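Local coordinates for ferrous iron transport protein B (PDB 3I8S) that drives GTP-dependent uptake of ferrous iron across the inner membrane of Escherichia coli, this chain being its cytosolic guanine-nucleotide-binding part, at residues G7-P12 / V55-T60; Q128-E133 / V258-L263; H176-L181 / N235-P240. All blocks are in the same frame, centred on the assembly; numbering follows the deposited sequence.

Contact 1: G7-P12 / V55-T60; sequences GLIGNP and VDLPGT
The ends of strands 4-10 and 51-56 run parallel, with Gly-7 bridged to Val-55 and Leu-8 to Asp-56 at a CA separation of 4.9 Å for each pair. Leu-8 uses both backbone groups: its N-H points almost straight at Val-55 O (N to O 2.8 Å, 177° at the hydrogen), and its O accepts from Leu-57 N. Beyond this ladder the chains part, and a water bridges them, accepting from Gly-10 N at 2.9 Å and donating to Pro-58 O at 2.7 Å. They close again where Thr-60 N, 3.0 Å from Gly-10 O, meets a lone pair of that carbonyl. Leu-57 is the main side chain turned to the other strand: its backbone course places CB 3.2 Å from Leu-8 O, and CG, anti to the carbonyl carbon (chi1 -56°), carries CD1 to 4.1 Å from Ile-9 CB. Obliquely across, Leu-8 extends CD2 to within 3.9 Å of Asp-56 OD1, a buried oxygen without a polar partner in this nucleotide-free model. Gly-10 to Pro-12 begin the P-loop, which binds GTP, while Asp-56 to Gly-59 form the DxxG motif, predicted to do so. Leu-8 and Asp-56 face Lys-16 and Phe-20 of helix 16-24, Ile-9 meets helix 98-111, Leu-57 packs on helix 72-83, and strand 88-94 pairs along the other edge of Gly-7 and Ile-9.

Contact 2: Q128-E133 / V258-L263; sequences QNIRIE and VVSNTL
Strands 130-132 and 260-262 form a two-stranded antiparallel ribbon whose axes approach to 4.7 Å. Arg-131 and Asn-261 are its hydrogen-bonded pair: Arg-131 N donates to Asn-261 O in the carbonyl plane, and Asn-261 N returns a bond nearly along the C=O axis of Arg-131, both at 3.0 Å. Glu-133 N, at an N-cap, reaches Val-259 O at 2.8 Å (170° at the hydrogen). At the other end Leu-263 N lies 3.1 Å from Asn-129 O but well above the carbonyl plane. The Asn-261 amide turns back within its own segment, ND2 donating to Val-258 O at 3.0 Å. Apolar contacts flank the ladder: Ile-132 CG2 meets Val-259 CG1 at 3.5 Å, and Leu-263 CD1 touches Arg-131 CB at 3.6 Å. Asn-129, at positive phi (66°), is the C-prime residue of the Schellman motif ending helix 122-127, in which Ile-130 N pairs with Ala-125 O and Asn-129 N with Glu-126 O. An alanine here, lacking the amide against Thr-262 and Leu-263, would probably loosen this end. Because main-chain groups carry the cross-strand hydrogen bonds, this join of the G domain to helix 240-259 depends chiefly on backbone path, not on paired charges.

Contact 3: H176-L181 / N235-P240; sequences HYAQPL and NEMDDP
This is a small, apolar side-chain contact within the cytosolic helical domain, between the first turn of helix 179-191 and the turn linking helix 226-236 to helix 240-259. No hydrogen bond crosses it, and the nearest CA atoms, those of Leu-181 and Pro-240, are 7.6 Å apart. Met-237 bridges the two segments. Its CG takes the crowded position between backbone N and carbonyl carbon (chi1 63°), and a bend at chi3 (75°) brings the terminal methyl CE obliquely to the CB-CG side of the Pro-180 ring, 3.8 Å from Pro-180 CB and 4.0 Å from Pro-180 CG. The sulfur faces a different partner, with SD 4.2 Å from Leu-181 CD2. That same leucine methyl meets Pro-240 CB at 4.0 Å, the two side chains crossing at about a right angle. Glu-236 adds an oxygen at the margin, OE1 lying 3.4 Å from Pro-180 CB. Leu-181 also packs on Leu-206, Leu-233 and Ile-244, so its contact with Pro-240 belongs to a wider apolar cluster. Two helix starts converge here: Ala-178 is an N-cap, and Asp-239, another, caps Leu-242 N through OD1. The arrangement, a helix start packed against an interhelical connection, belongs to the all-helical FeoB cytosolic domain.

In the fold
Contact 1 is the buried one, about 9 Å from the chain centre, whereas the centres of contacts 2 and 3 lie about 22 and 24 Å out, on the surface and partly buried respectively. Contacts 1 and 3 fall on opposite sides of that centre, one in the G domain and the other in the helical domain. Contact 2 joins the two domains. Helix 240-259 relates contacts 2 and 3, since its first residue packs in contact 3 and its last two enter contact 2. Backbone pairing dominates both strand contacts, parallel with a bridging water beside the nucleotide site and antiparallel at the periphery; contact 3 relies on side chains alone.

Contact 1: G7-P12 / V55-T60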
ATOM      1  N   GLY A   7      -4.355  -3.644   9.085  1.00 23.37           N
ATOM      2  CA  GLY A   7      -3.195  -2.760   9.127  1.00 24.93           C
ATOM      3  C   GLY A   7      -3.623  -1.375   8.654  1.00 24.71           C
ATOM      4  O   GLY A   7      -4.238  -1.265   7.563  1.00 26.35           O
ATOM      5  N   LEU A   8      -3.303  -0.346   9.428  1.00 24.50           N
ATOM      6  CA  LEU A   8      -3.542   1.044   9.006  1.00 24.22           C
ATOM      7  C   LEU A   8      -2.247   1.698   8.505  1.00 24.31           C
ATOM      8  O   LEU A   8      -1.212   1.754   9.180  1.00 24.66           O
ATOM      9  CB  LEU A   8      -4.186   1.801  10.137  1.00 24.92           C
ATOM     10  CG  LEU A   8      -4.696   3.190   9.836  1.00 23.66           C
ATOM     11  CD1 LEU A   8      -5.951   3.108   8.913  1.00 23.55           C
ATOM     12  CD2 LEU A   8      -4.893   3.949  11.175  1.00 24.26           C
ATOM     13  N   ILE A   9      -2.270   2.118   7.245  1.00 25.13           N
ATOM     14  CA  ILE A   9      -1.037   2.519   6.599  1.00 26.32           C
ATOM     15  C   ILE A   9      -1.293   3.734   5.720  1.00 25.98           C
ATOM     16  O   ILE A   9      -2.337   3.820   5.049  1.00 24.35           O
ATOM     17  CB  ILE A   9      -0.439   1.399   5.712  1.00 26.24           C
ATOM     18  CG1 ILE A   9       1.031   1.800   5.354  1.00 30.62           C
ATOM     19  CG2 ILE A   9      -1.425   1.060   4.574  1.00 28.88           C
ATOM     20  CD1 ILE A   9       1.928   0.705   4.781  1.00 30.84           C
ATOM     21  N   GLY A  10      -0.337   4.647   5.752  1.00 24.25           N
ATOM     22  CA  GLY A  10      -0.378   5.816   4.929  1.00 24.32           C
ATOM     23  C   GLY A  10       0.888   6.608   5.033  1.00 23.55           C
ATOM     24  O   GLY A  10       1.786   6.272   5.789  1.00 24.28           O
ATOM     25  N   ASN A  11       0.923   7.723   4.320  1.00 21.77           N
ATOM     26  CA  ASN A  11       2.048   8.609   4.360  1.00 22.46           C
ATOM     27  C   ASN A  11       2.059   9.373   5.708  1.00 21.93           C
ATOM     28  O   ASN A  11       1.061   9.416   6.413  1.00 22.76           O
ATOM     29  CB  ASN A  11       1.980   9.636   3.221  1.00 21.42           C
ATOM     30  CG  ASN A  11       2.363   9.035   1.823  1.00 24.37           C
ATOM     31  OD1 ASN A  11       2.003   7.910   1.444  1.00 27.37           O
ATOM     32  ND2 ASN A  11       3.078   9.800   1.097  1.00 27.68           N
ATOM     33  N   PRO A  12       3.189   9.995   6.027  1.00 22.26           N
ATOM     34  CA  PRO A  12       3.258  10.849   7.228  1.00 22.43           C
ATOM     35  C   PRO A  12       2.230  11.946   7.164  1.00 23.31           C
ATOM     36  O   PRO A  12       1.999  12.499   6.089  1.00 22.57           O
ATOM     37  CB  PRO A  12       4.658  11.410   7.170  1.00 22.61           C
ATOM     38  CG  PRO A  12       5.426  10.391   6.458  1.00 24.41           C
ATOM     39  CD  PRO A  12       4.491   9.929   5.353  1.00 22.57           C
ATOM     40  N   VAL A  55      -3.976  -2.252  13.735  1.00 22.52           N
ATOM     41  CA  VAL A  55      -2.560  -2.049  13.977  1.00 24.34           C
ATOM     42  C   VAL A  55      -2.105  -0.821  13.203  1.00 25.53           C
ATOM     43  O   VAL A  55      -2.212  -0.761  11.954  1.00 26.04           O
ATOM     44  CB  VAL A  55      -1.733  -3.307  13.541  1.00 24.37           C
ATOM     45  CG1 VAL A  55      -0.245  -3.050  13.800  1.00 24.23           C
ATOM     46  CG2 VAL A  55      -2.232  -4.555  14.260  1.00 25.07           C
ATOM     47  N   ASP A  56      -1.652   0.176  13.924  1.00 25.98           N
ATOM     48  CA  ASP A  56      -1.264   1.445  13.308  1.00 26.23           C
ATOM     49  C   ASP A  56       0.161   1.319  12.794  1.00 26.87           C
ATOM     50  O   ASP A  56       1.088   1.200  13.599  1.00 29.62           O
ATOM     51  CB  ASP A  56      -1.329   2.563  14.340  1.00 26.72           C
ATOM     52  CG  ASP A  56      -0.965   3.940  13.748  1.00 28.92           C
ATOM     53  OD1 ASP A  56      -1.226   4.213  12.568  1.00 33.67           O
ATOM     54  OD2 ASP A  56      -0.461   4.738  14.526  1.00 39.45           O
ATOM     55  N   LEU A  57       0.372   1.403  11.507  1.00 24.26           N
ATOM     56  CA  LEU A  57       1.747   1.243  11.001  1.00 24.85           C
ATOM     57  C   LEU A  57       2.451   2.618  10.882  1.00 25.29           C
ATOM     58  O   LEU A  57       1.794   3.634  10.650  1.00 25.09           O
ATOM     59  CB  LEU A  57       1.718   0.516   9.670  1.00 25.06           C
ATOM     60  CG  LEU A  57       1.037  -0.842   9.614  1.00 25.84           C
ATOM     61  CD1 LEU A  57       1.176  -1.433   8.236  1.00 28.96           C
ATOM     62  CD2 LEU A  57       1.605  -1.749  10.727  1.00 25.80           C
ATOM     63  N   PRO A  58       3.789   2.654  11.050  1.00 23.58           N
ATOM     64  CA  PRO A  58       4.465   3.955  10.968  1.00 23.80           C
ATOM     65  C   PRO A  58       4.230   4.582   9.604  1.00 23.65           C
ATOM     66  O   PRO A  58       4.079   3.868   8.626  1.00 23.97           O
ATOM     67  CB  PRO A  58       5.940   3.612  11.172  1.00 23.90           C
ATOM     68  CG  PRO A  58       5.942   2.317  11.840  1.00 25.90           C
ATOM     69  CD  PRO A  58       4.742   1.572  11.324  1.00 24.18           C
ATOM     70  N   GLY A  59       4.115   5.898   9.563  1.00 23.37           N
ATOM     71  CA  GLY A  59       3.883   6.603   8.302  1.00 23.14           C
ATOM     72  C   GLY A  59       5.047   6.378   7.369  1.00 23.21           C
ATOM     73  O   GLY A  59       6.196   6.369   7.795  1.00 21.12           O
ATOM     74  N   THR A  60       4.742   6.220   6.076  1.00 23.28           N
ATOM     75  CA  THR A  60       5.744   5.944   5.077  1.00 24.26           C
ATOM     76  C   THR A  60       5.277   6.370   3.661  1.00 22.90           C
ATOM     77  O   THR A  60       4.091   6.324   3.377  1.00 21.36           O
ATOM     78  CB  THR A  60       6.178   4.431   5.076  1.00 25.11           C
ATOM     79  OG1 THR A  60       7.360   4.287   4.292  1.00 27.94           O
ATOM     80  CG2 THR A  60       5.078   3.480   4.552  1.00 27.11           C
TER
HETATM   81  O   HOH W   1       1.518   3.821   7.889  1.00 18.92           O

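Contact 2: Q128-E133 / V258-L263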
ATOM      1  N   GLN A 128      -8.227  23.839  -2.282  1.00 33.88           N
ATOM      2  CA  GLN A 128      -7.206  23.953  -3.328  1.00 34.24           C
ATOM      3  C   GLN A 128      -7.801  23.786  -4.741  1.00 33.59           C
ATOM      4  O   GLN A 128      -7.063  23.635  -5.713  1.00 32.74           O
ATOM      5  CB  GLN A 128      -6.085  22.926  -3.092  1.00 34.62           C
ATOM      6  CG  GLN A 128      -5.292  23.160  -1.809  1.00 35.93           C
ATOM      7  CD  GLN A 128      -4.200  22.117  -1.560  1.00 37.32           C
ATOM      8  OE1 GLN A 128      -4.284  20.967  -2.011  1.00 42.75           O
ATOM      9  NE2 GLN A 128      -3.174  22.513  -0.811  1.00 42.47           N
ATOM     10  N   ASN A 129      -9.130  23.834  -4.851  1.00 33.31           N
ATOM     11  CA  ASN A 129      -9.808  23.750  -6.138  1.00 33.12           C
ATOM     12  C   ASN A 129      -9.617  22.378  -6.802  1.00 32.77           C
ATOM     13  O   ASN A 129      -9.490  22.292  -8.016  1.00 32.76           O
ATOM     14  CB  ASN A 129      -9.292  24.864  -7.065  1.00 32.77           C
ATOM     15  CG  ASN A 129     -10.255  25.214  -8.182  1.00 33.17           C
ATOM     16  OD1 ASN A 129      -9.946  26.046  -9.036  1.00 34.32           O
ATOM     17  ND2 ASN A 129     -11.428  24.613  -8.172  1.00 32.31           N
ATOM     18  N   ILE A 130      -9.573  21.309  -6.009  1.00 32.80           N
ATOM     19  CA  ILE A 130      -9.481  19.968  -6.578  1.00 32.92           C
ATOM     20  C   ILE A 130     -10.667  19.104  -6.115  1.00 32.58           C
ATOM     21  O   ILE A 130     -10.957  19.024  -4.910  1.00 31.14           O
ATOM     22  CB  ILE A 130      -8.088  19.288  -6.322  1.00 32.63           C
ATOM     23  CG1 ILE A 130      -8.200  17.773  -6.395  1.00 33.03           C
ATOM     24  CG2 ILE A 130      -7.467  19.693  -5.008  1.00 33.97           C
ATOM     25  CD1 ILE A 130      -6.915  17.104  -6.135  1.00 33.92           C
ATOM     26  N   ARG A 131     -11.357  18.509  -7.095  1.00 32.65           N
ATOM     27  CA  ARG A 131     -12.369  17.477  -6.859  1.00 33.02           C
ATOM     28  C   ARG A 131     -11.805  16.140  -7.344  1.00 31.90           C
ATOM     29  O   ARG A 131     -11.165  16.076  -8.399  1.00 31.24           O
ATOM     30  CB  ARG A 131     -13.680  17.773  -7.603  1.00 33.83           C
ATOM     31  CG  ARG A 131     -14.835  16.773  -7.250  1.00 34.32           C
ATOM     32  CD  ARG A 131     -16.079  16.876  -8.189  1.00 38.02           C
ATOM     33  NE  ARG A 131     -17.266  16.161  -7.656  1.00 40.96           N
ATOM     34  CZ  ARG A 131     -17.421  14.826  -7.622  1.00 43.85           C
ATOM     35  NH1 ARG A 131     -16.479  14.012  -8.100  1.00 44.40           N
ATOM     36  NH2 ARG A 131     -18.536  14.297  -7.107  1.00 44.44           N
ATOM     37  N   ILE A 132     -12.006  15.108  -6.538  1.00 31.02           N
ATOM     38  CA  ILE A 132     -11.607  13.736  -6.861  1.00 30.89           C
ATOM     39  C   ILE A 132     -12.842  12.931  -7.311  1.00 30.46           C
ATOM     40  O   ILE A 132     -13.869  12.871  -6.589  1.00 29.66           O
ATOM     41  CB  ILE A 132     -10.970  13.012  -5.664  1.00 30.57           C
ATOM     42  CG1 ILE A 132      -9.736  13.778  -5.132  1.00 32.34           C
ATOM     43  CG2 ILE A 132     -10.526  11.601  -6.053  1.00 30.32           C
ATOM     44  CD1 ILE A 132      -8.720  14.105  -6.151  1.00 31.73           C
ATOM     45  N   GLU A 133     -12.736  12.319  -8.492  1.00 28.52           N
ATOM     46  CA  GLU A 133     -13.749  11.399  -8.976  1.00 29.34           C
ATOM     47  C   GLU A 133     -13.547  10.052  -8.302  1.00 27.99           C
ATOM     48  O   GLU A 133     -12.667   9.260  -8.685  1.00 26.36           O
ATOM     49  CB  GLU A 133     -13.619  11.196 -10.457  1.00 29.18           C
ATOM     50  CG  GLU A 133     -14.175  12.280 -11.287  1.00 32.96           C
ATOM     51  CD  GLU A 133     -14.479  11.758 -12.671  1.00 33.21           C
ATOM     52  OE1 GLU A 133     -13.673  10.908 -13.138  1.00 38.58           O
ATOM     53  OE2 GLU A 133     -15.513  12.152 -13.266  1.00 41.85           O
ATOM     54  N   VAL A 258      -7.243  11.613 -14.903  1.00 20.35           N
ATOM     55  CA  VAL A 258      -8.668  11.338 -14.982  1.00 21.47           C
ATOM     56  C   VAL A 258      -9.406  11.723 -13.711  1.00 21.34           C
ATOM     57  O   VAL A 258     -10.471  12.343 -13.743  1.00 20.66           O
ATOM     58  CB  VAL A 258      -8.903   9.831 -15.251  1.00 21.03           C
ATOM     59  CG1 VAL A 258     -10.382   9.494 -15.192  1.00 22.57           C
ATOM     60  CG2 VAL A 258      -8.313   9.429 -16.639  1.00 21.28           C
ATOM     61  N   VAL A 259      -8.817  11.332 -12.589  1.00 23.09           N
ATOM     62  CA  VAL A 259      -9.461  11.349 -11.284  1.00 24.52           C
ATOM     63  C   VAL A 259      -9.475  12.708 -10.572  1.00 25.19           C
ATOM     64  O   VAL A 259     -10.410  12.999  -9.832  1.00 23.63           O
ATOM     65  CB  VAL A 259      -8.759  10.261 -10.426  1.00 24.91           C
ATOM     66  CG1 VAL A 259      -8.901  10.452  -8.966  1.00 27.73           C
ATOM     67  CG2 VAL A 259      -9.235   8.867 -10.957  1.00 25.72           C
ATOM     68  N   SER A 260      -8.429  13.505 -10.780  1.00 27.01           N
ATOM     69  CA  SER A 260      -8.286  14.798 -10.120  1.00 28.67           C
ATOM     70  C   SER A 260      -8.548  15.897 -11.123  1.00 30.54           C
ATOM     71  O   SER A 260      -7.892  15.958 -12.161  1.00 31.86           O
ATOM     72  CB  SER A 260      -6.901  14.927  -9.501  1.00 29.12           C
ATOM     73  OG  SER A 260      -6.771  16.187  -8.849  1.00 30.71           O
ATOM     74  N   ASN A 261      -9.561  16.715 -10.832  1.00 31.60           N
ATOM     75  CA  ASN A 261     -10.051  17.742 -11.735  1.00 32.77           C
ATOM     76  C   ASN A 261     -10.060  19.076 -11.018  1.00 33.43           C
ATOM     77  O   ASN A 261     -10.095  19.114  -9.795  1.00 32.57           O
ATOM     78  CB  ASN A 261     -11.504  17.459 -12.128  1.00 33.47           C
ATOM     79  CG  ASN A 261     -11.674  16.259 -13.043  1.00 34.37           C
ATOM     80  OD1 ASN A 261     -12.485  16.314 -13.966  1.00 40.00           O
ATOM     81  ND2 ASN A 261     -10.983  15.164 -12.760  1.00 37.46           N
ATOM     82  N   THR A 262     -10.061  20.163 -11.793  1.00 34.68           N
ATOM     83  CA  THR A 262     -10.355  21.489 -11.266  1.00 35.61           C
ATOM     84  C   THR A 262     -11.817  21.519 -10.813  1.00 36.63           C
ATOM     85  O   THR A 262     -12.693  20.984 -11.494  1.00 36.92           O
ATOM     86  CB  THR A 262     -10.161  22.594 -12.347  1.00 35.76           C
ATOM     87  OG1 THR A 262      -8.861  22.478 -12.949  1.00 36.06           O
ATOM     88  CG2 THR A 262     -10.307  23.962 -11.732  1.00 35.32           C
ATOM     89  N   LEU A 263     -12.082  22.139  -9.670  1.00 37.76           N
ATOM     90  CA  LEU A 263     -13.458  22.316  -9.188  1.00 38.36           C
ATOM     91  C   LEU A 263     -14.243  23.447  -9.899  1.00 39.07           C
ATOM     92  O   LEU A 263     -15.468  23.344 -10.059  1.00 39.99           O
ATOM     93  CB  LEU A 263     -13.444  22.547  -7.674  1.00 38.47           C
ATOM     94  CG  LEU A 263     -14.753  22.388  -6.904  1.00 38.59           C
ATOM     95  CD1 LEU A 263     -15.192  20.935  -6.915  1.00 39.32           C
ATOM     96  CD2 LEU A 263     -14.556  22.879  -5.464  1.00 38.85           C
TER

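Contact 3: H176-L181 / N235-P240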
ATOM      1  N   HIS A 176       2.365  -0.847 -15.917  1.00 27.69           N
ATOM      2  CA  HIS A 176       2.694  -1.566 -17.135  1.00 27.73           C
ATOM      3  C   HIS A 176       4.194  -1.606 -17.325  1.00 27.61           C
ATOM      4  O   HIS A 176       4.778  -0.777 -18.033  1.00 27.37           O
ATOM      5  CB  HIS A 176       2.013  -0.961 -18.375  1.00 27.93           C
ATOM      6  CG  HIS A 176       2.012  -1.888 -19.545  1.00 27.84           C
ATOM      7  ND1 HIS A 176       1.021  -2.821 -19.752  1.00 31.64           N
ATOM      8  CD2 HIS A 176       2.909  -2.064 -20.540  1.00 29.32           C
ATOM      9  CE1 HIS A 176       1.298  -3.524 -20.833  1.00 30.42           C
ATOM     10  NE2 HIS A 176       2.437  -3.080 -21.335  1.00 31.00           N
ATOM     11  N   TYR A 177       4.821  -2.594 -16.693  1.00 26.75           N
ATOM     12  CA  TYR A 177       6.259  -2.762 -16.791  1.00 26.46           C
ATOM     13  C   TYR A 177       6.681  -3.370 -18.111  1.00 25.97           C
ATOM     14  O   TYR A 177       5.966  -4.218 -18.675  1.00 24.48           O
ATOM     15  CB  TYR A 177       6.766  -3.684 -15.688  1.00 26.87           C
ATOM     16  CG  TYR A 177       6.507  -3.215 -14.289  1.00 27.13           C
ATOM     17  CD1 TYR A 177       5.496  -3.777 -13.516  1.00 28.35           C
ATOM     18  CD2 TYR A 177       7.258  -2.178 -13.737  1.00 25.84           C
ATOM     19  CE1 TYR A 177       5.289  -3.340 -12.204  1.00 27.88           C
ATOM     20  CE2 TYR A 177       7.061  -1.748 -12.446  1.00 28.71           C
ATOM     21  CZ  TYR A 177       6.065  -2.345 -11.687  1.00 28.47           C
ATOM     22  OH  TYR A 177       5.897  -1.901 -10.422  1.00 28.95           O
ATOM     23  N   ALA A 178       7.865  -2.956 -18.579  1.00 26.29           N
ATOM     24  CA  ALA A 178       8.504  -3.527 -19.789  1.00 26.18           C
ATOM     25  C   ALA A 178       8.638  -5.046 -19.636  1.00 26.36           C
ATOM     26  O   ALA A 178       8.960  -5.525 -18.526  1.00 26.26           O
ATOM     27  CB  ALA A 178       9.877  -2.867 -20.054  1.00 26.75           C
ATOM     28  N   GLN A 179       8.341  -5.797 -20.697  1.00 26.22           N
ATOM     29  CA  GLN A 179       8.290  -7.284 -20.593  1.00 26.62           C
ATOM     30  C   GLN A 179       9.609  -7.910 -20.073  1.00 25.75           C
ATOM     31  O   GLN A 179       9.570  -8.879 -19.311  1.00 24.83           O
ATOM     32  CB  GLN A 179       7.886  -7.943 -21.902  1.00 27.53           C
ATOM     33  CG  GLN A 179       7.507  -9.441 -21.751  1.00 28.17           C
ATOM     34  CD  GLN A 179       6.294  -9.654 -20.863  1.00 32.82           C
ATOM     35  OE1 GLN A 179       5.252  -9.043 -21.085  1.00 35.39           O
ATOM     36  NE2 GLN A 179       6.431 -10.502 -19.826  1.00 34.46           N
ATOM     37  N   PRO A 180      10.773  -7.377 -20.476  1.00 24.58           N
ATOM     38  CA  PRO A 180      11.971  -8.025 -19.900  1.00 24.94           C
ATOM     39  C   PRO A 180      12.014  -7.933 -18.361  1.00 24.68           C
ATOM     40  O   PRO A 180      12.441  -8.888 -17.701  1.00 23.80           O
ATOM     41  CB  PRO A 180      13.132  -7.264 -20.570  1.00 24.19           C
ATOM     42  CG  PRO A 180      12.567  -6.713 -21.790  1.00 25.07           C
ATOM     43  CD  PRO A 180      11.160  -6.327 -21.422  1.00 25.60           C
ATOM     44  N   LEU A 181      11.554  -6.811 -17.780  1.00 24.14           N
ATOM     45  CA  LEU A 181      11.523  -6.651 -16.333  1.00 24.34           C
ATOM     46  C   LEU A 181      10.645  -7.732 -15.712  1.00 24.46           C
ATOM     47  O   LEU A 181      11.035  -8.359 -14.723  1.00 24.25           O
ATOM     48  CB  LEU A 181      11.036  -5.256 -15.923  1.00 24.26           C
ATOM     49  CG  LEU A 181      11.920  -4.073 -16.389  1.00 25.80           C
ATOM     50  CD1 LEU A 181      11.233  -2.690 -16.245  1.00 26.56           C
ATOM     51  CD2 LEU A 181      13.265  -4.094 -15.651  1.00 26.91           C
ATOM     52  N   ASN A 235      21.941  -5.022 -20.693  1.00 21.46           N
ATOM     53  CA  ASN A 235      22.174  -5.191 -22.128  1.00 22.26           C
ATOM     54  C   ASN A 235      20.928  -4.817 -22.969  1.00 22.98           C
ATOM     55  O   ASN A 235      21.033  -4.227 -24.061  1.00 22.44           O
ATOM     56  CB  ASN A 235      22.563  -6.616 -22.439  1.00 22.12           C
ATOM     57  CG  ASN A 235      22.757  -6.827 -23.922  1.00 24.00           C
ATOM     58  OD1 ASN A 235      23.659  -6.240 -24.536  1.00 24.22           O
ATOM     59  ND2 ASN A 235      21.876  -7.611 -24.523  1.00 29.12           N
ATOM     60  N   GLU A 236      19.766  -5.185 -22.452  1.00 23.58           N
ATOM     61  CA  GLU A 236      18.462  -4.958 -23.109  1.00 25.87           C
ATOM     62  C   GLU A 236      17.947  -3.515 -23.059  1.00 25.86           C
ATOM     63  O   GLU A 236      17.254  -3.065 -23.966  1.00 26.69           O
ATOM     64  CB  GLU A 236      17.394  -5.869 -22.469  1.00 25.41           C
ATOM     65  CG  GLU A 236      17.550  -7.332 -22.854  1.00 28.07           C
ATOM     66  CD  GLU A 236      17.303  -8.311 -21.701  1.00 29.68           C
ATOM     67  OE1 GLU A 236      16.474  -8.035 -20.823  1.00 32.26           O
ATOM     68  OE2 GLU A 236      17.983  -9.368 -21.661  1.00 39.17           O
ATOM     69  N   MET A 237      18.253  -2.777 -22.008  1.00 26.18           N
ATOM     70  CA  MET A 237      17.733  -1.412 -21.920  1.00 27.52           C
ATOM     71  C   MET A 237      18.657  -0.475 -21.149  1.00 26.75           C
ATOM     72  O   MET A 237      19.512  -0.938 -20.390  1.00 24.69           O
ATOM     73  CB  MET A 237      16.359  -1.448 -21.233  1.00 27.25           C
ATOM     74  CG  MET A 237      16.416  -1.944 -19.842  1.00 28.78           C
ATOM     75  SD  MET A 237      14.800  -2.216 -19.085  1.00 31.75           S
ATOM     76  CE  MET A 237      14.286  -3.710 -19.862  1.00 29.34           C
ATOM     77  N   ASP A 238      18.433   0.829 -21.329  1.00 26.59           N
ATOM     78  CA  ASP A 238      19.081   1.874 -20.537  1.00 28.01           C
ATOM     79  C   ASP A 238      18.437   1.911 -19.144  1.00 28.72           C
ATOM     80  O   ASP A 238      17.213   2.017 -19.023  1.00 29.44           O
ATOM     81  CB  ASP A 238      18.936   3.264 -21.203  1.00 28.40           C
ATOM     82  CG  ASP A 238      19.745   3.416 -22.511  1.00 30.08           C
ATOM     83  OD1 ASP A 238      20.854   2.836 -22.657  1.00 29.78           O
ATOM     84  OD2 ASP A 238      19.289   4.186 -23.399  1.00 34.53           O
ATOM     85  N   ASP A 239      19.251   1.797 -18.099  1.00 29.15           N
ATOM     86  CA  ASP A 239      18.793   1.959 -16.706  1.00 29.32           C
ATOM     87  C   ASP A 239      17.497   1.196 -16.355  1.00 29.20           C
ATOM     88  O   ASP A 239      16.411   1.790 -16.122  1.00 27.19           O
ATOM     89  CB  ASP A 239      18.644   3.442 -16.347  1.00 29.93           C
ATOM     90  CG  ASP A 239      18.601   3.667 -14.825  1.00 32.29           C
ATOM     91  OD1 ASP A 239      18.537   2.660 -14.035  1.00 30.78           O
ATOM     92  OD2 ASP A 239      18.648   4.869 -14.423  1.00 40.23           O
ATOM     93  N   PRO A 240      17.604  -0.128 -16.272  1.00 29.02           N
ATOM     94  CA  PRO A 240      16.395  -0.893 -15.943  1.00 29.17           C
ATOM     95  C   PRO A 240      15.733  -0.451 -14.638  1.00 28.60           C
ATOM     96  O   PRO A 240      14.520  -0.430 -14.556  1.00 27.48           O
ATOM     97  CB  PRO A 240      16.874  -2.357 -15.903  1.00 29.99           C
ATOM     98  CG  PRO A 240      18.269  -2.370 -16.343  1.00 28.29           C
ATOM     99  CD  PRO A 240      18.798  -0.965 -16.460  1.00 29.20           C
TER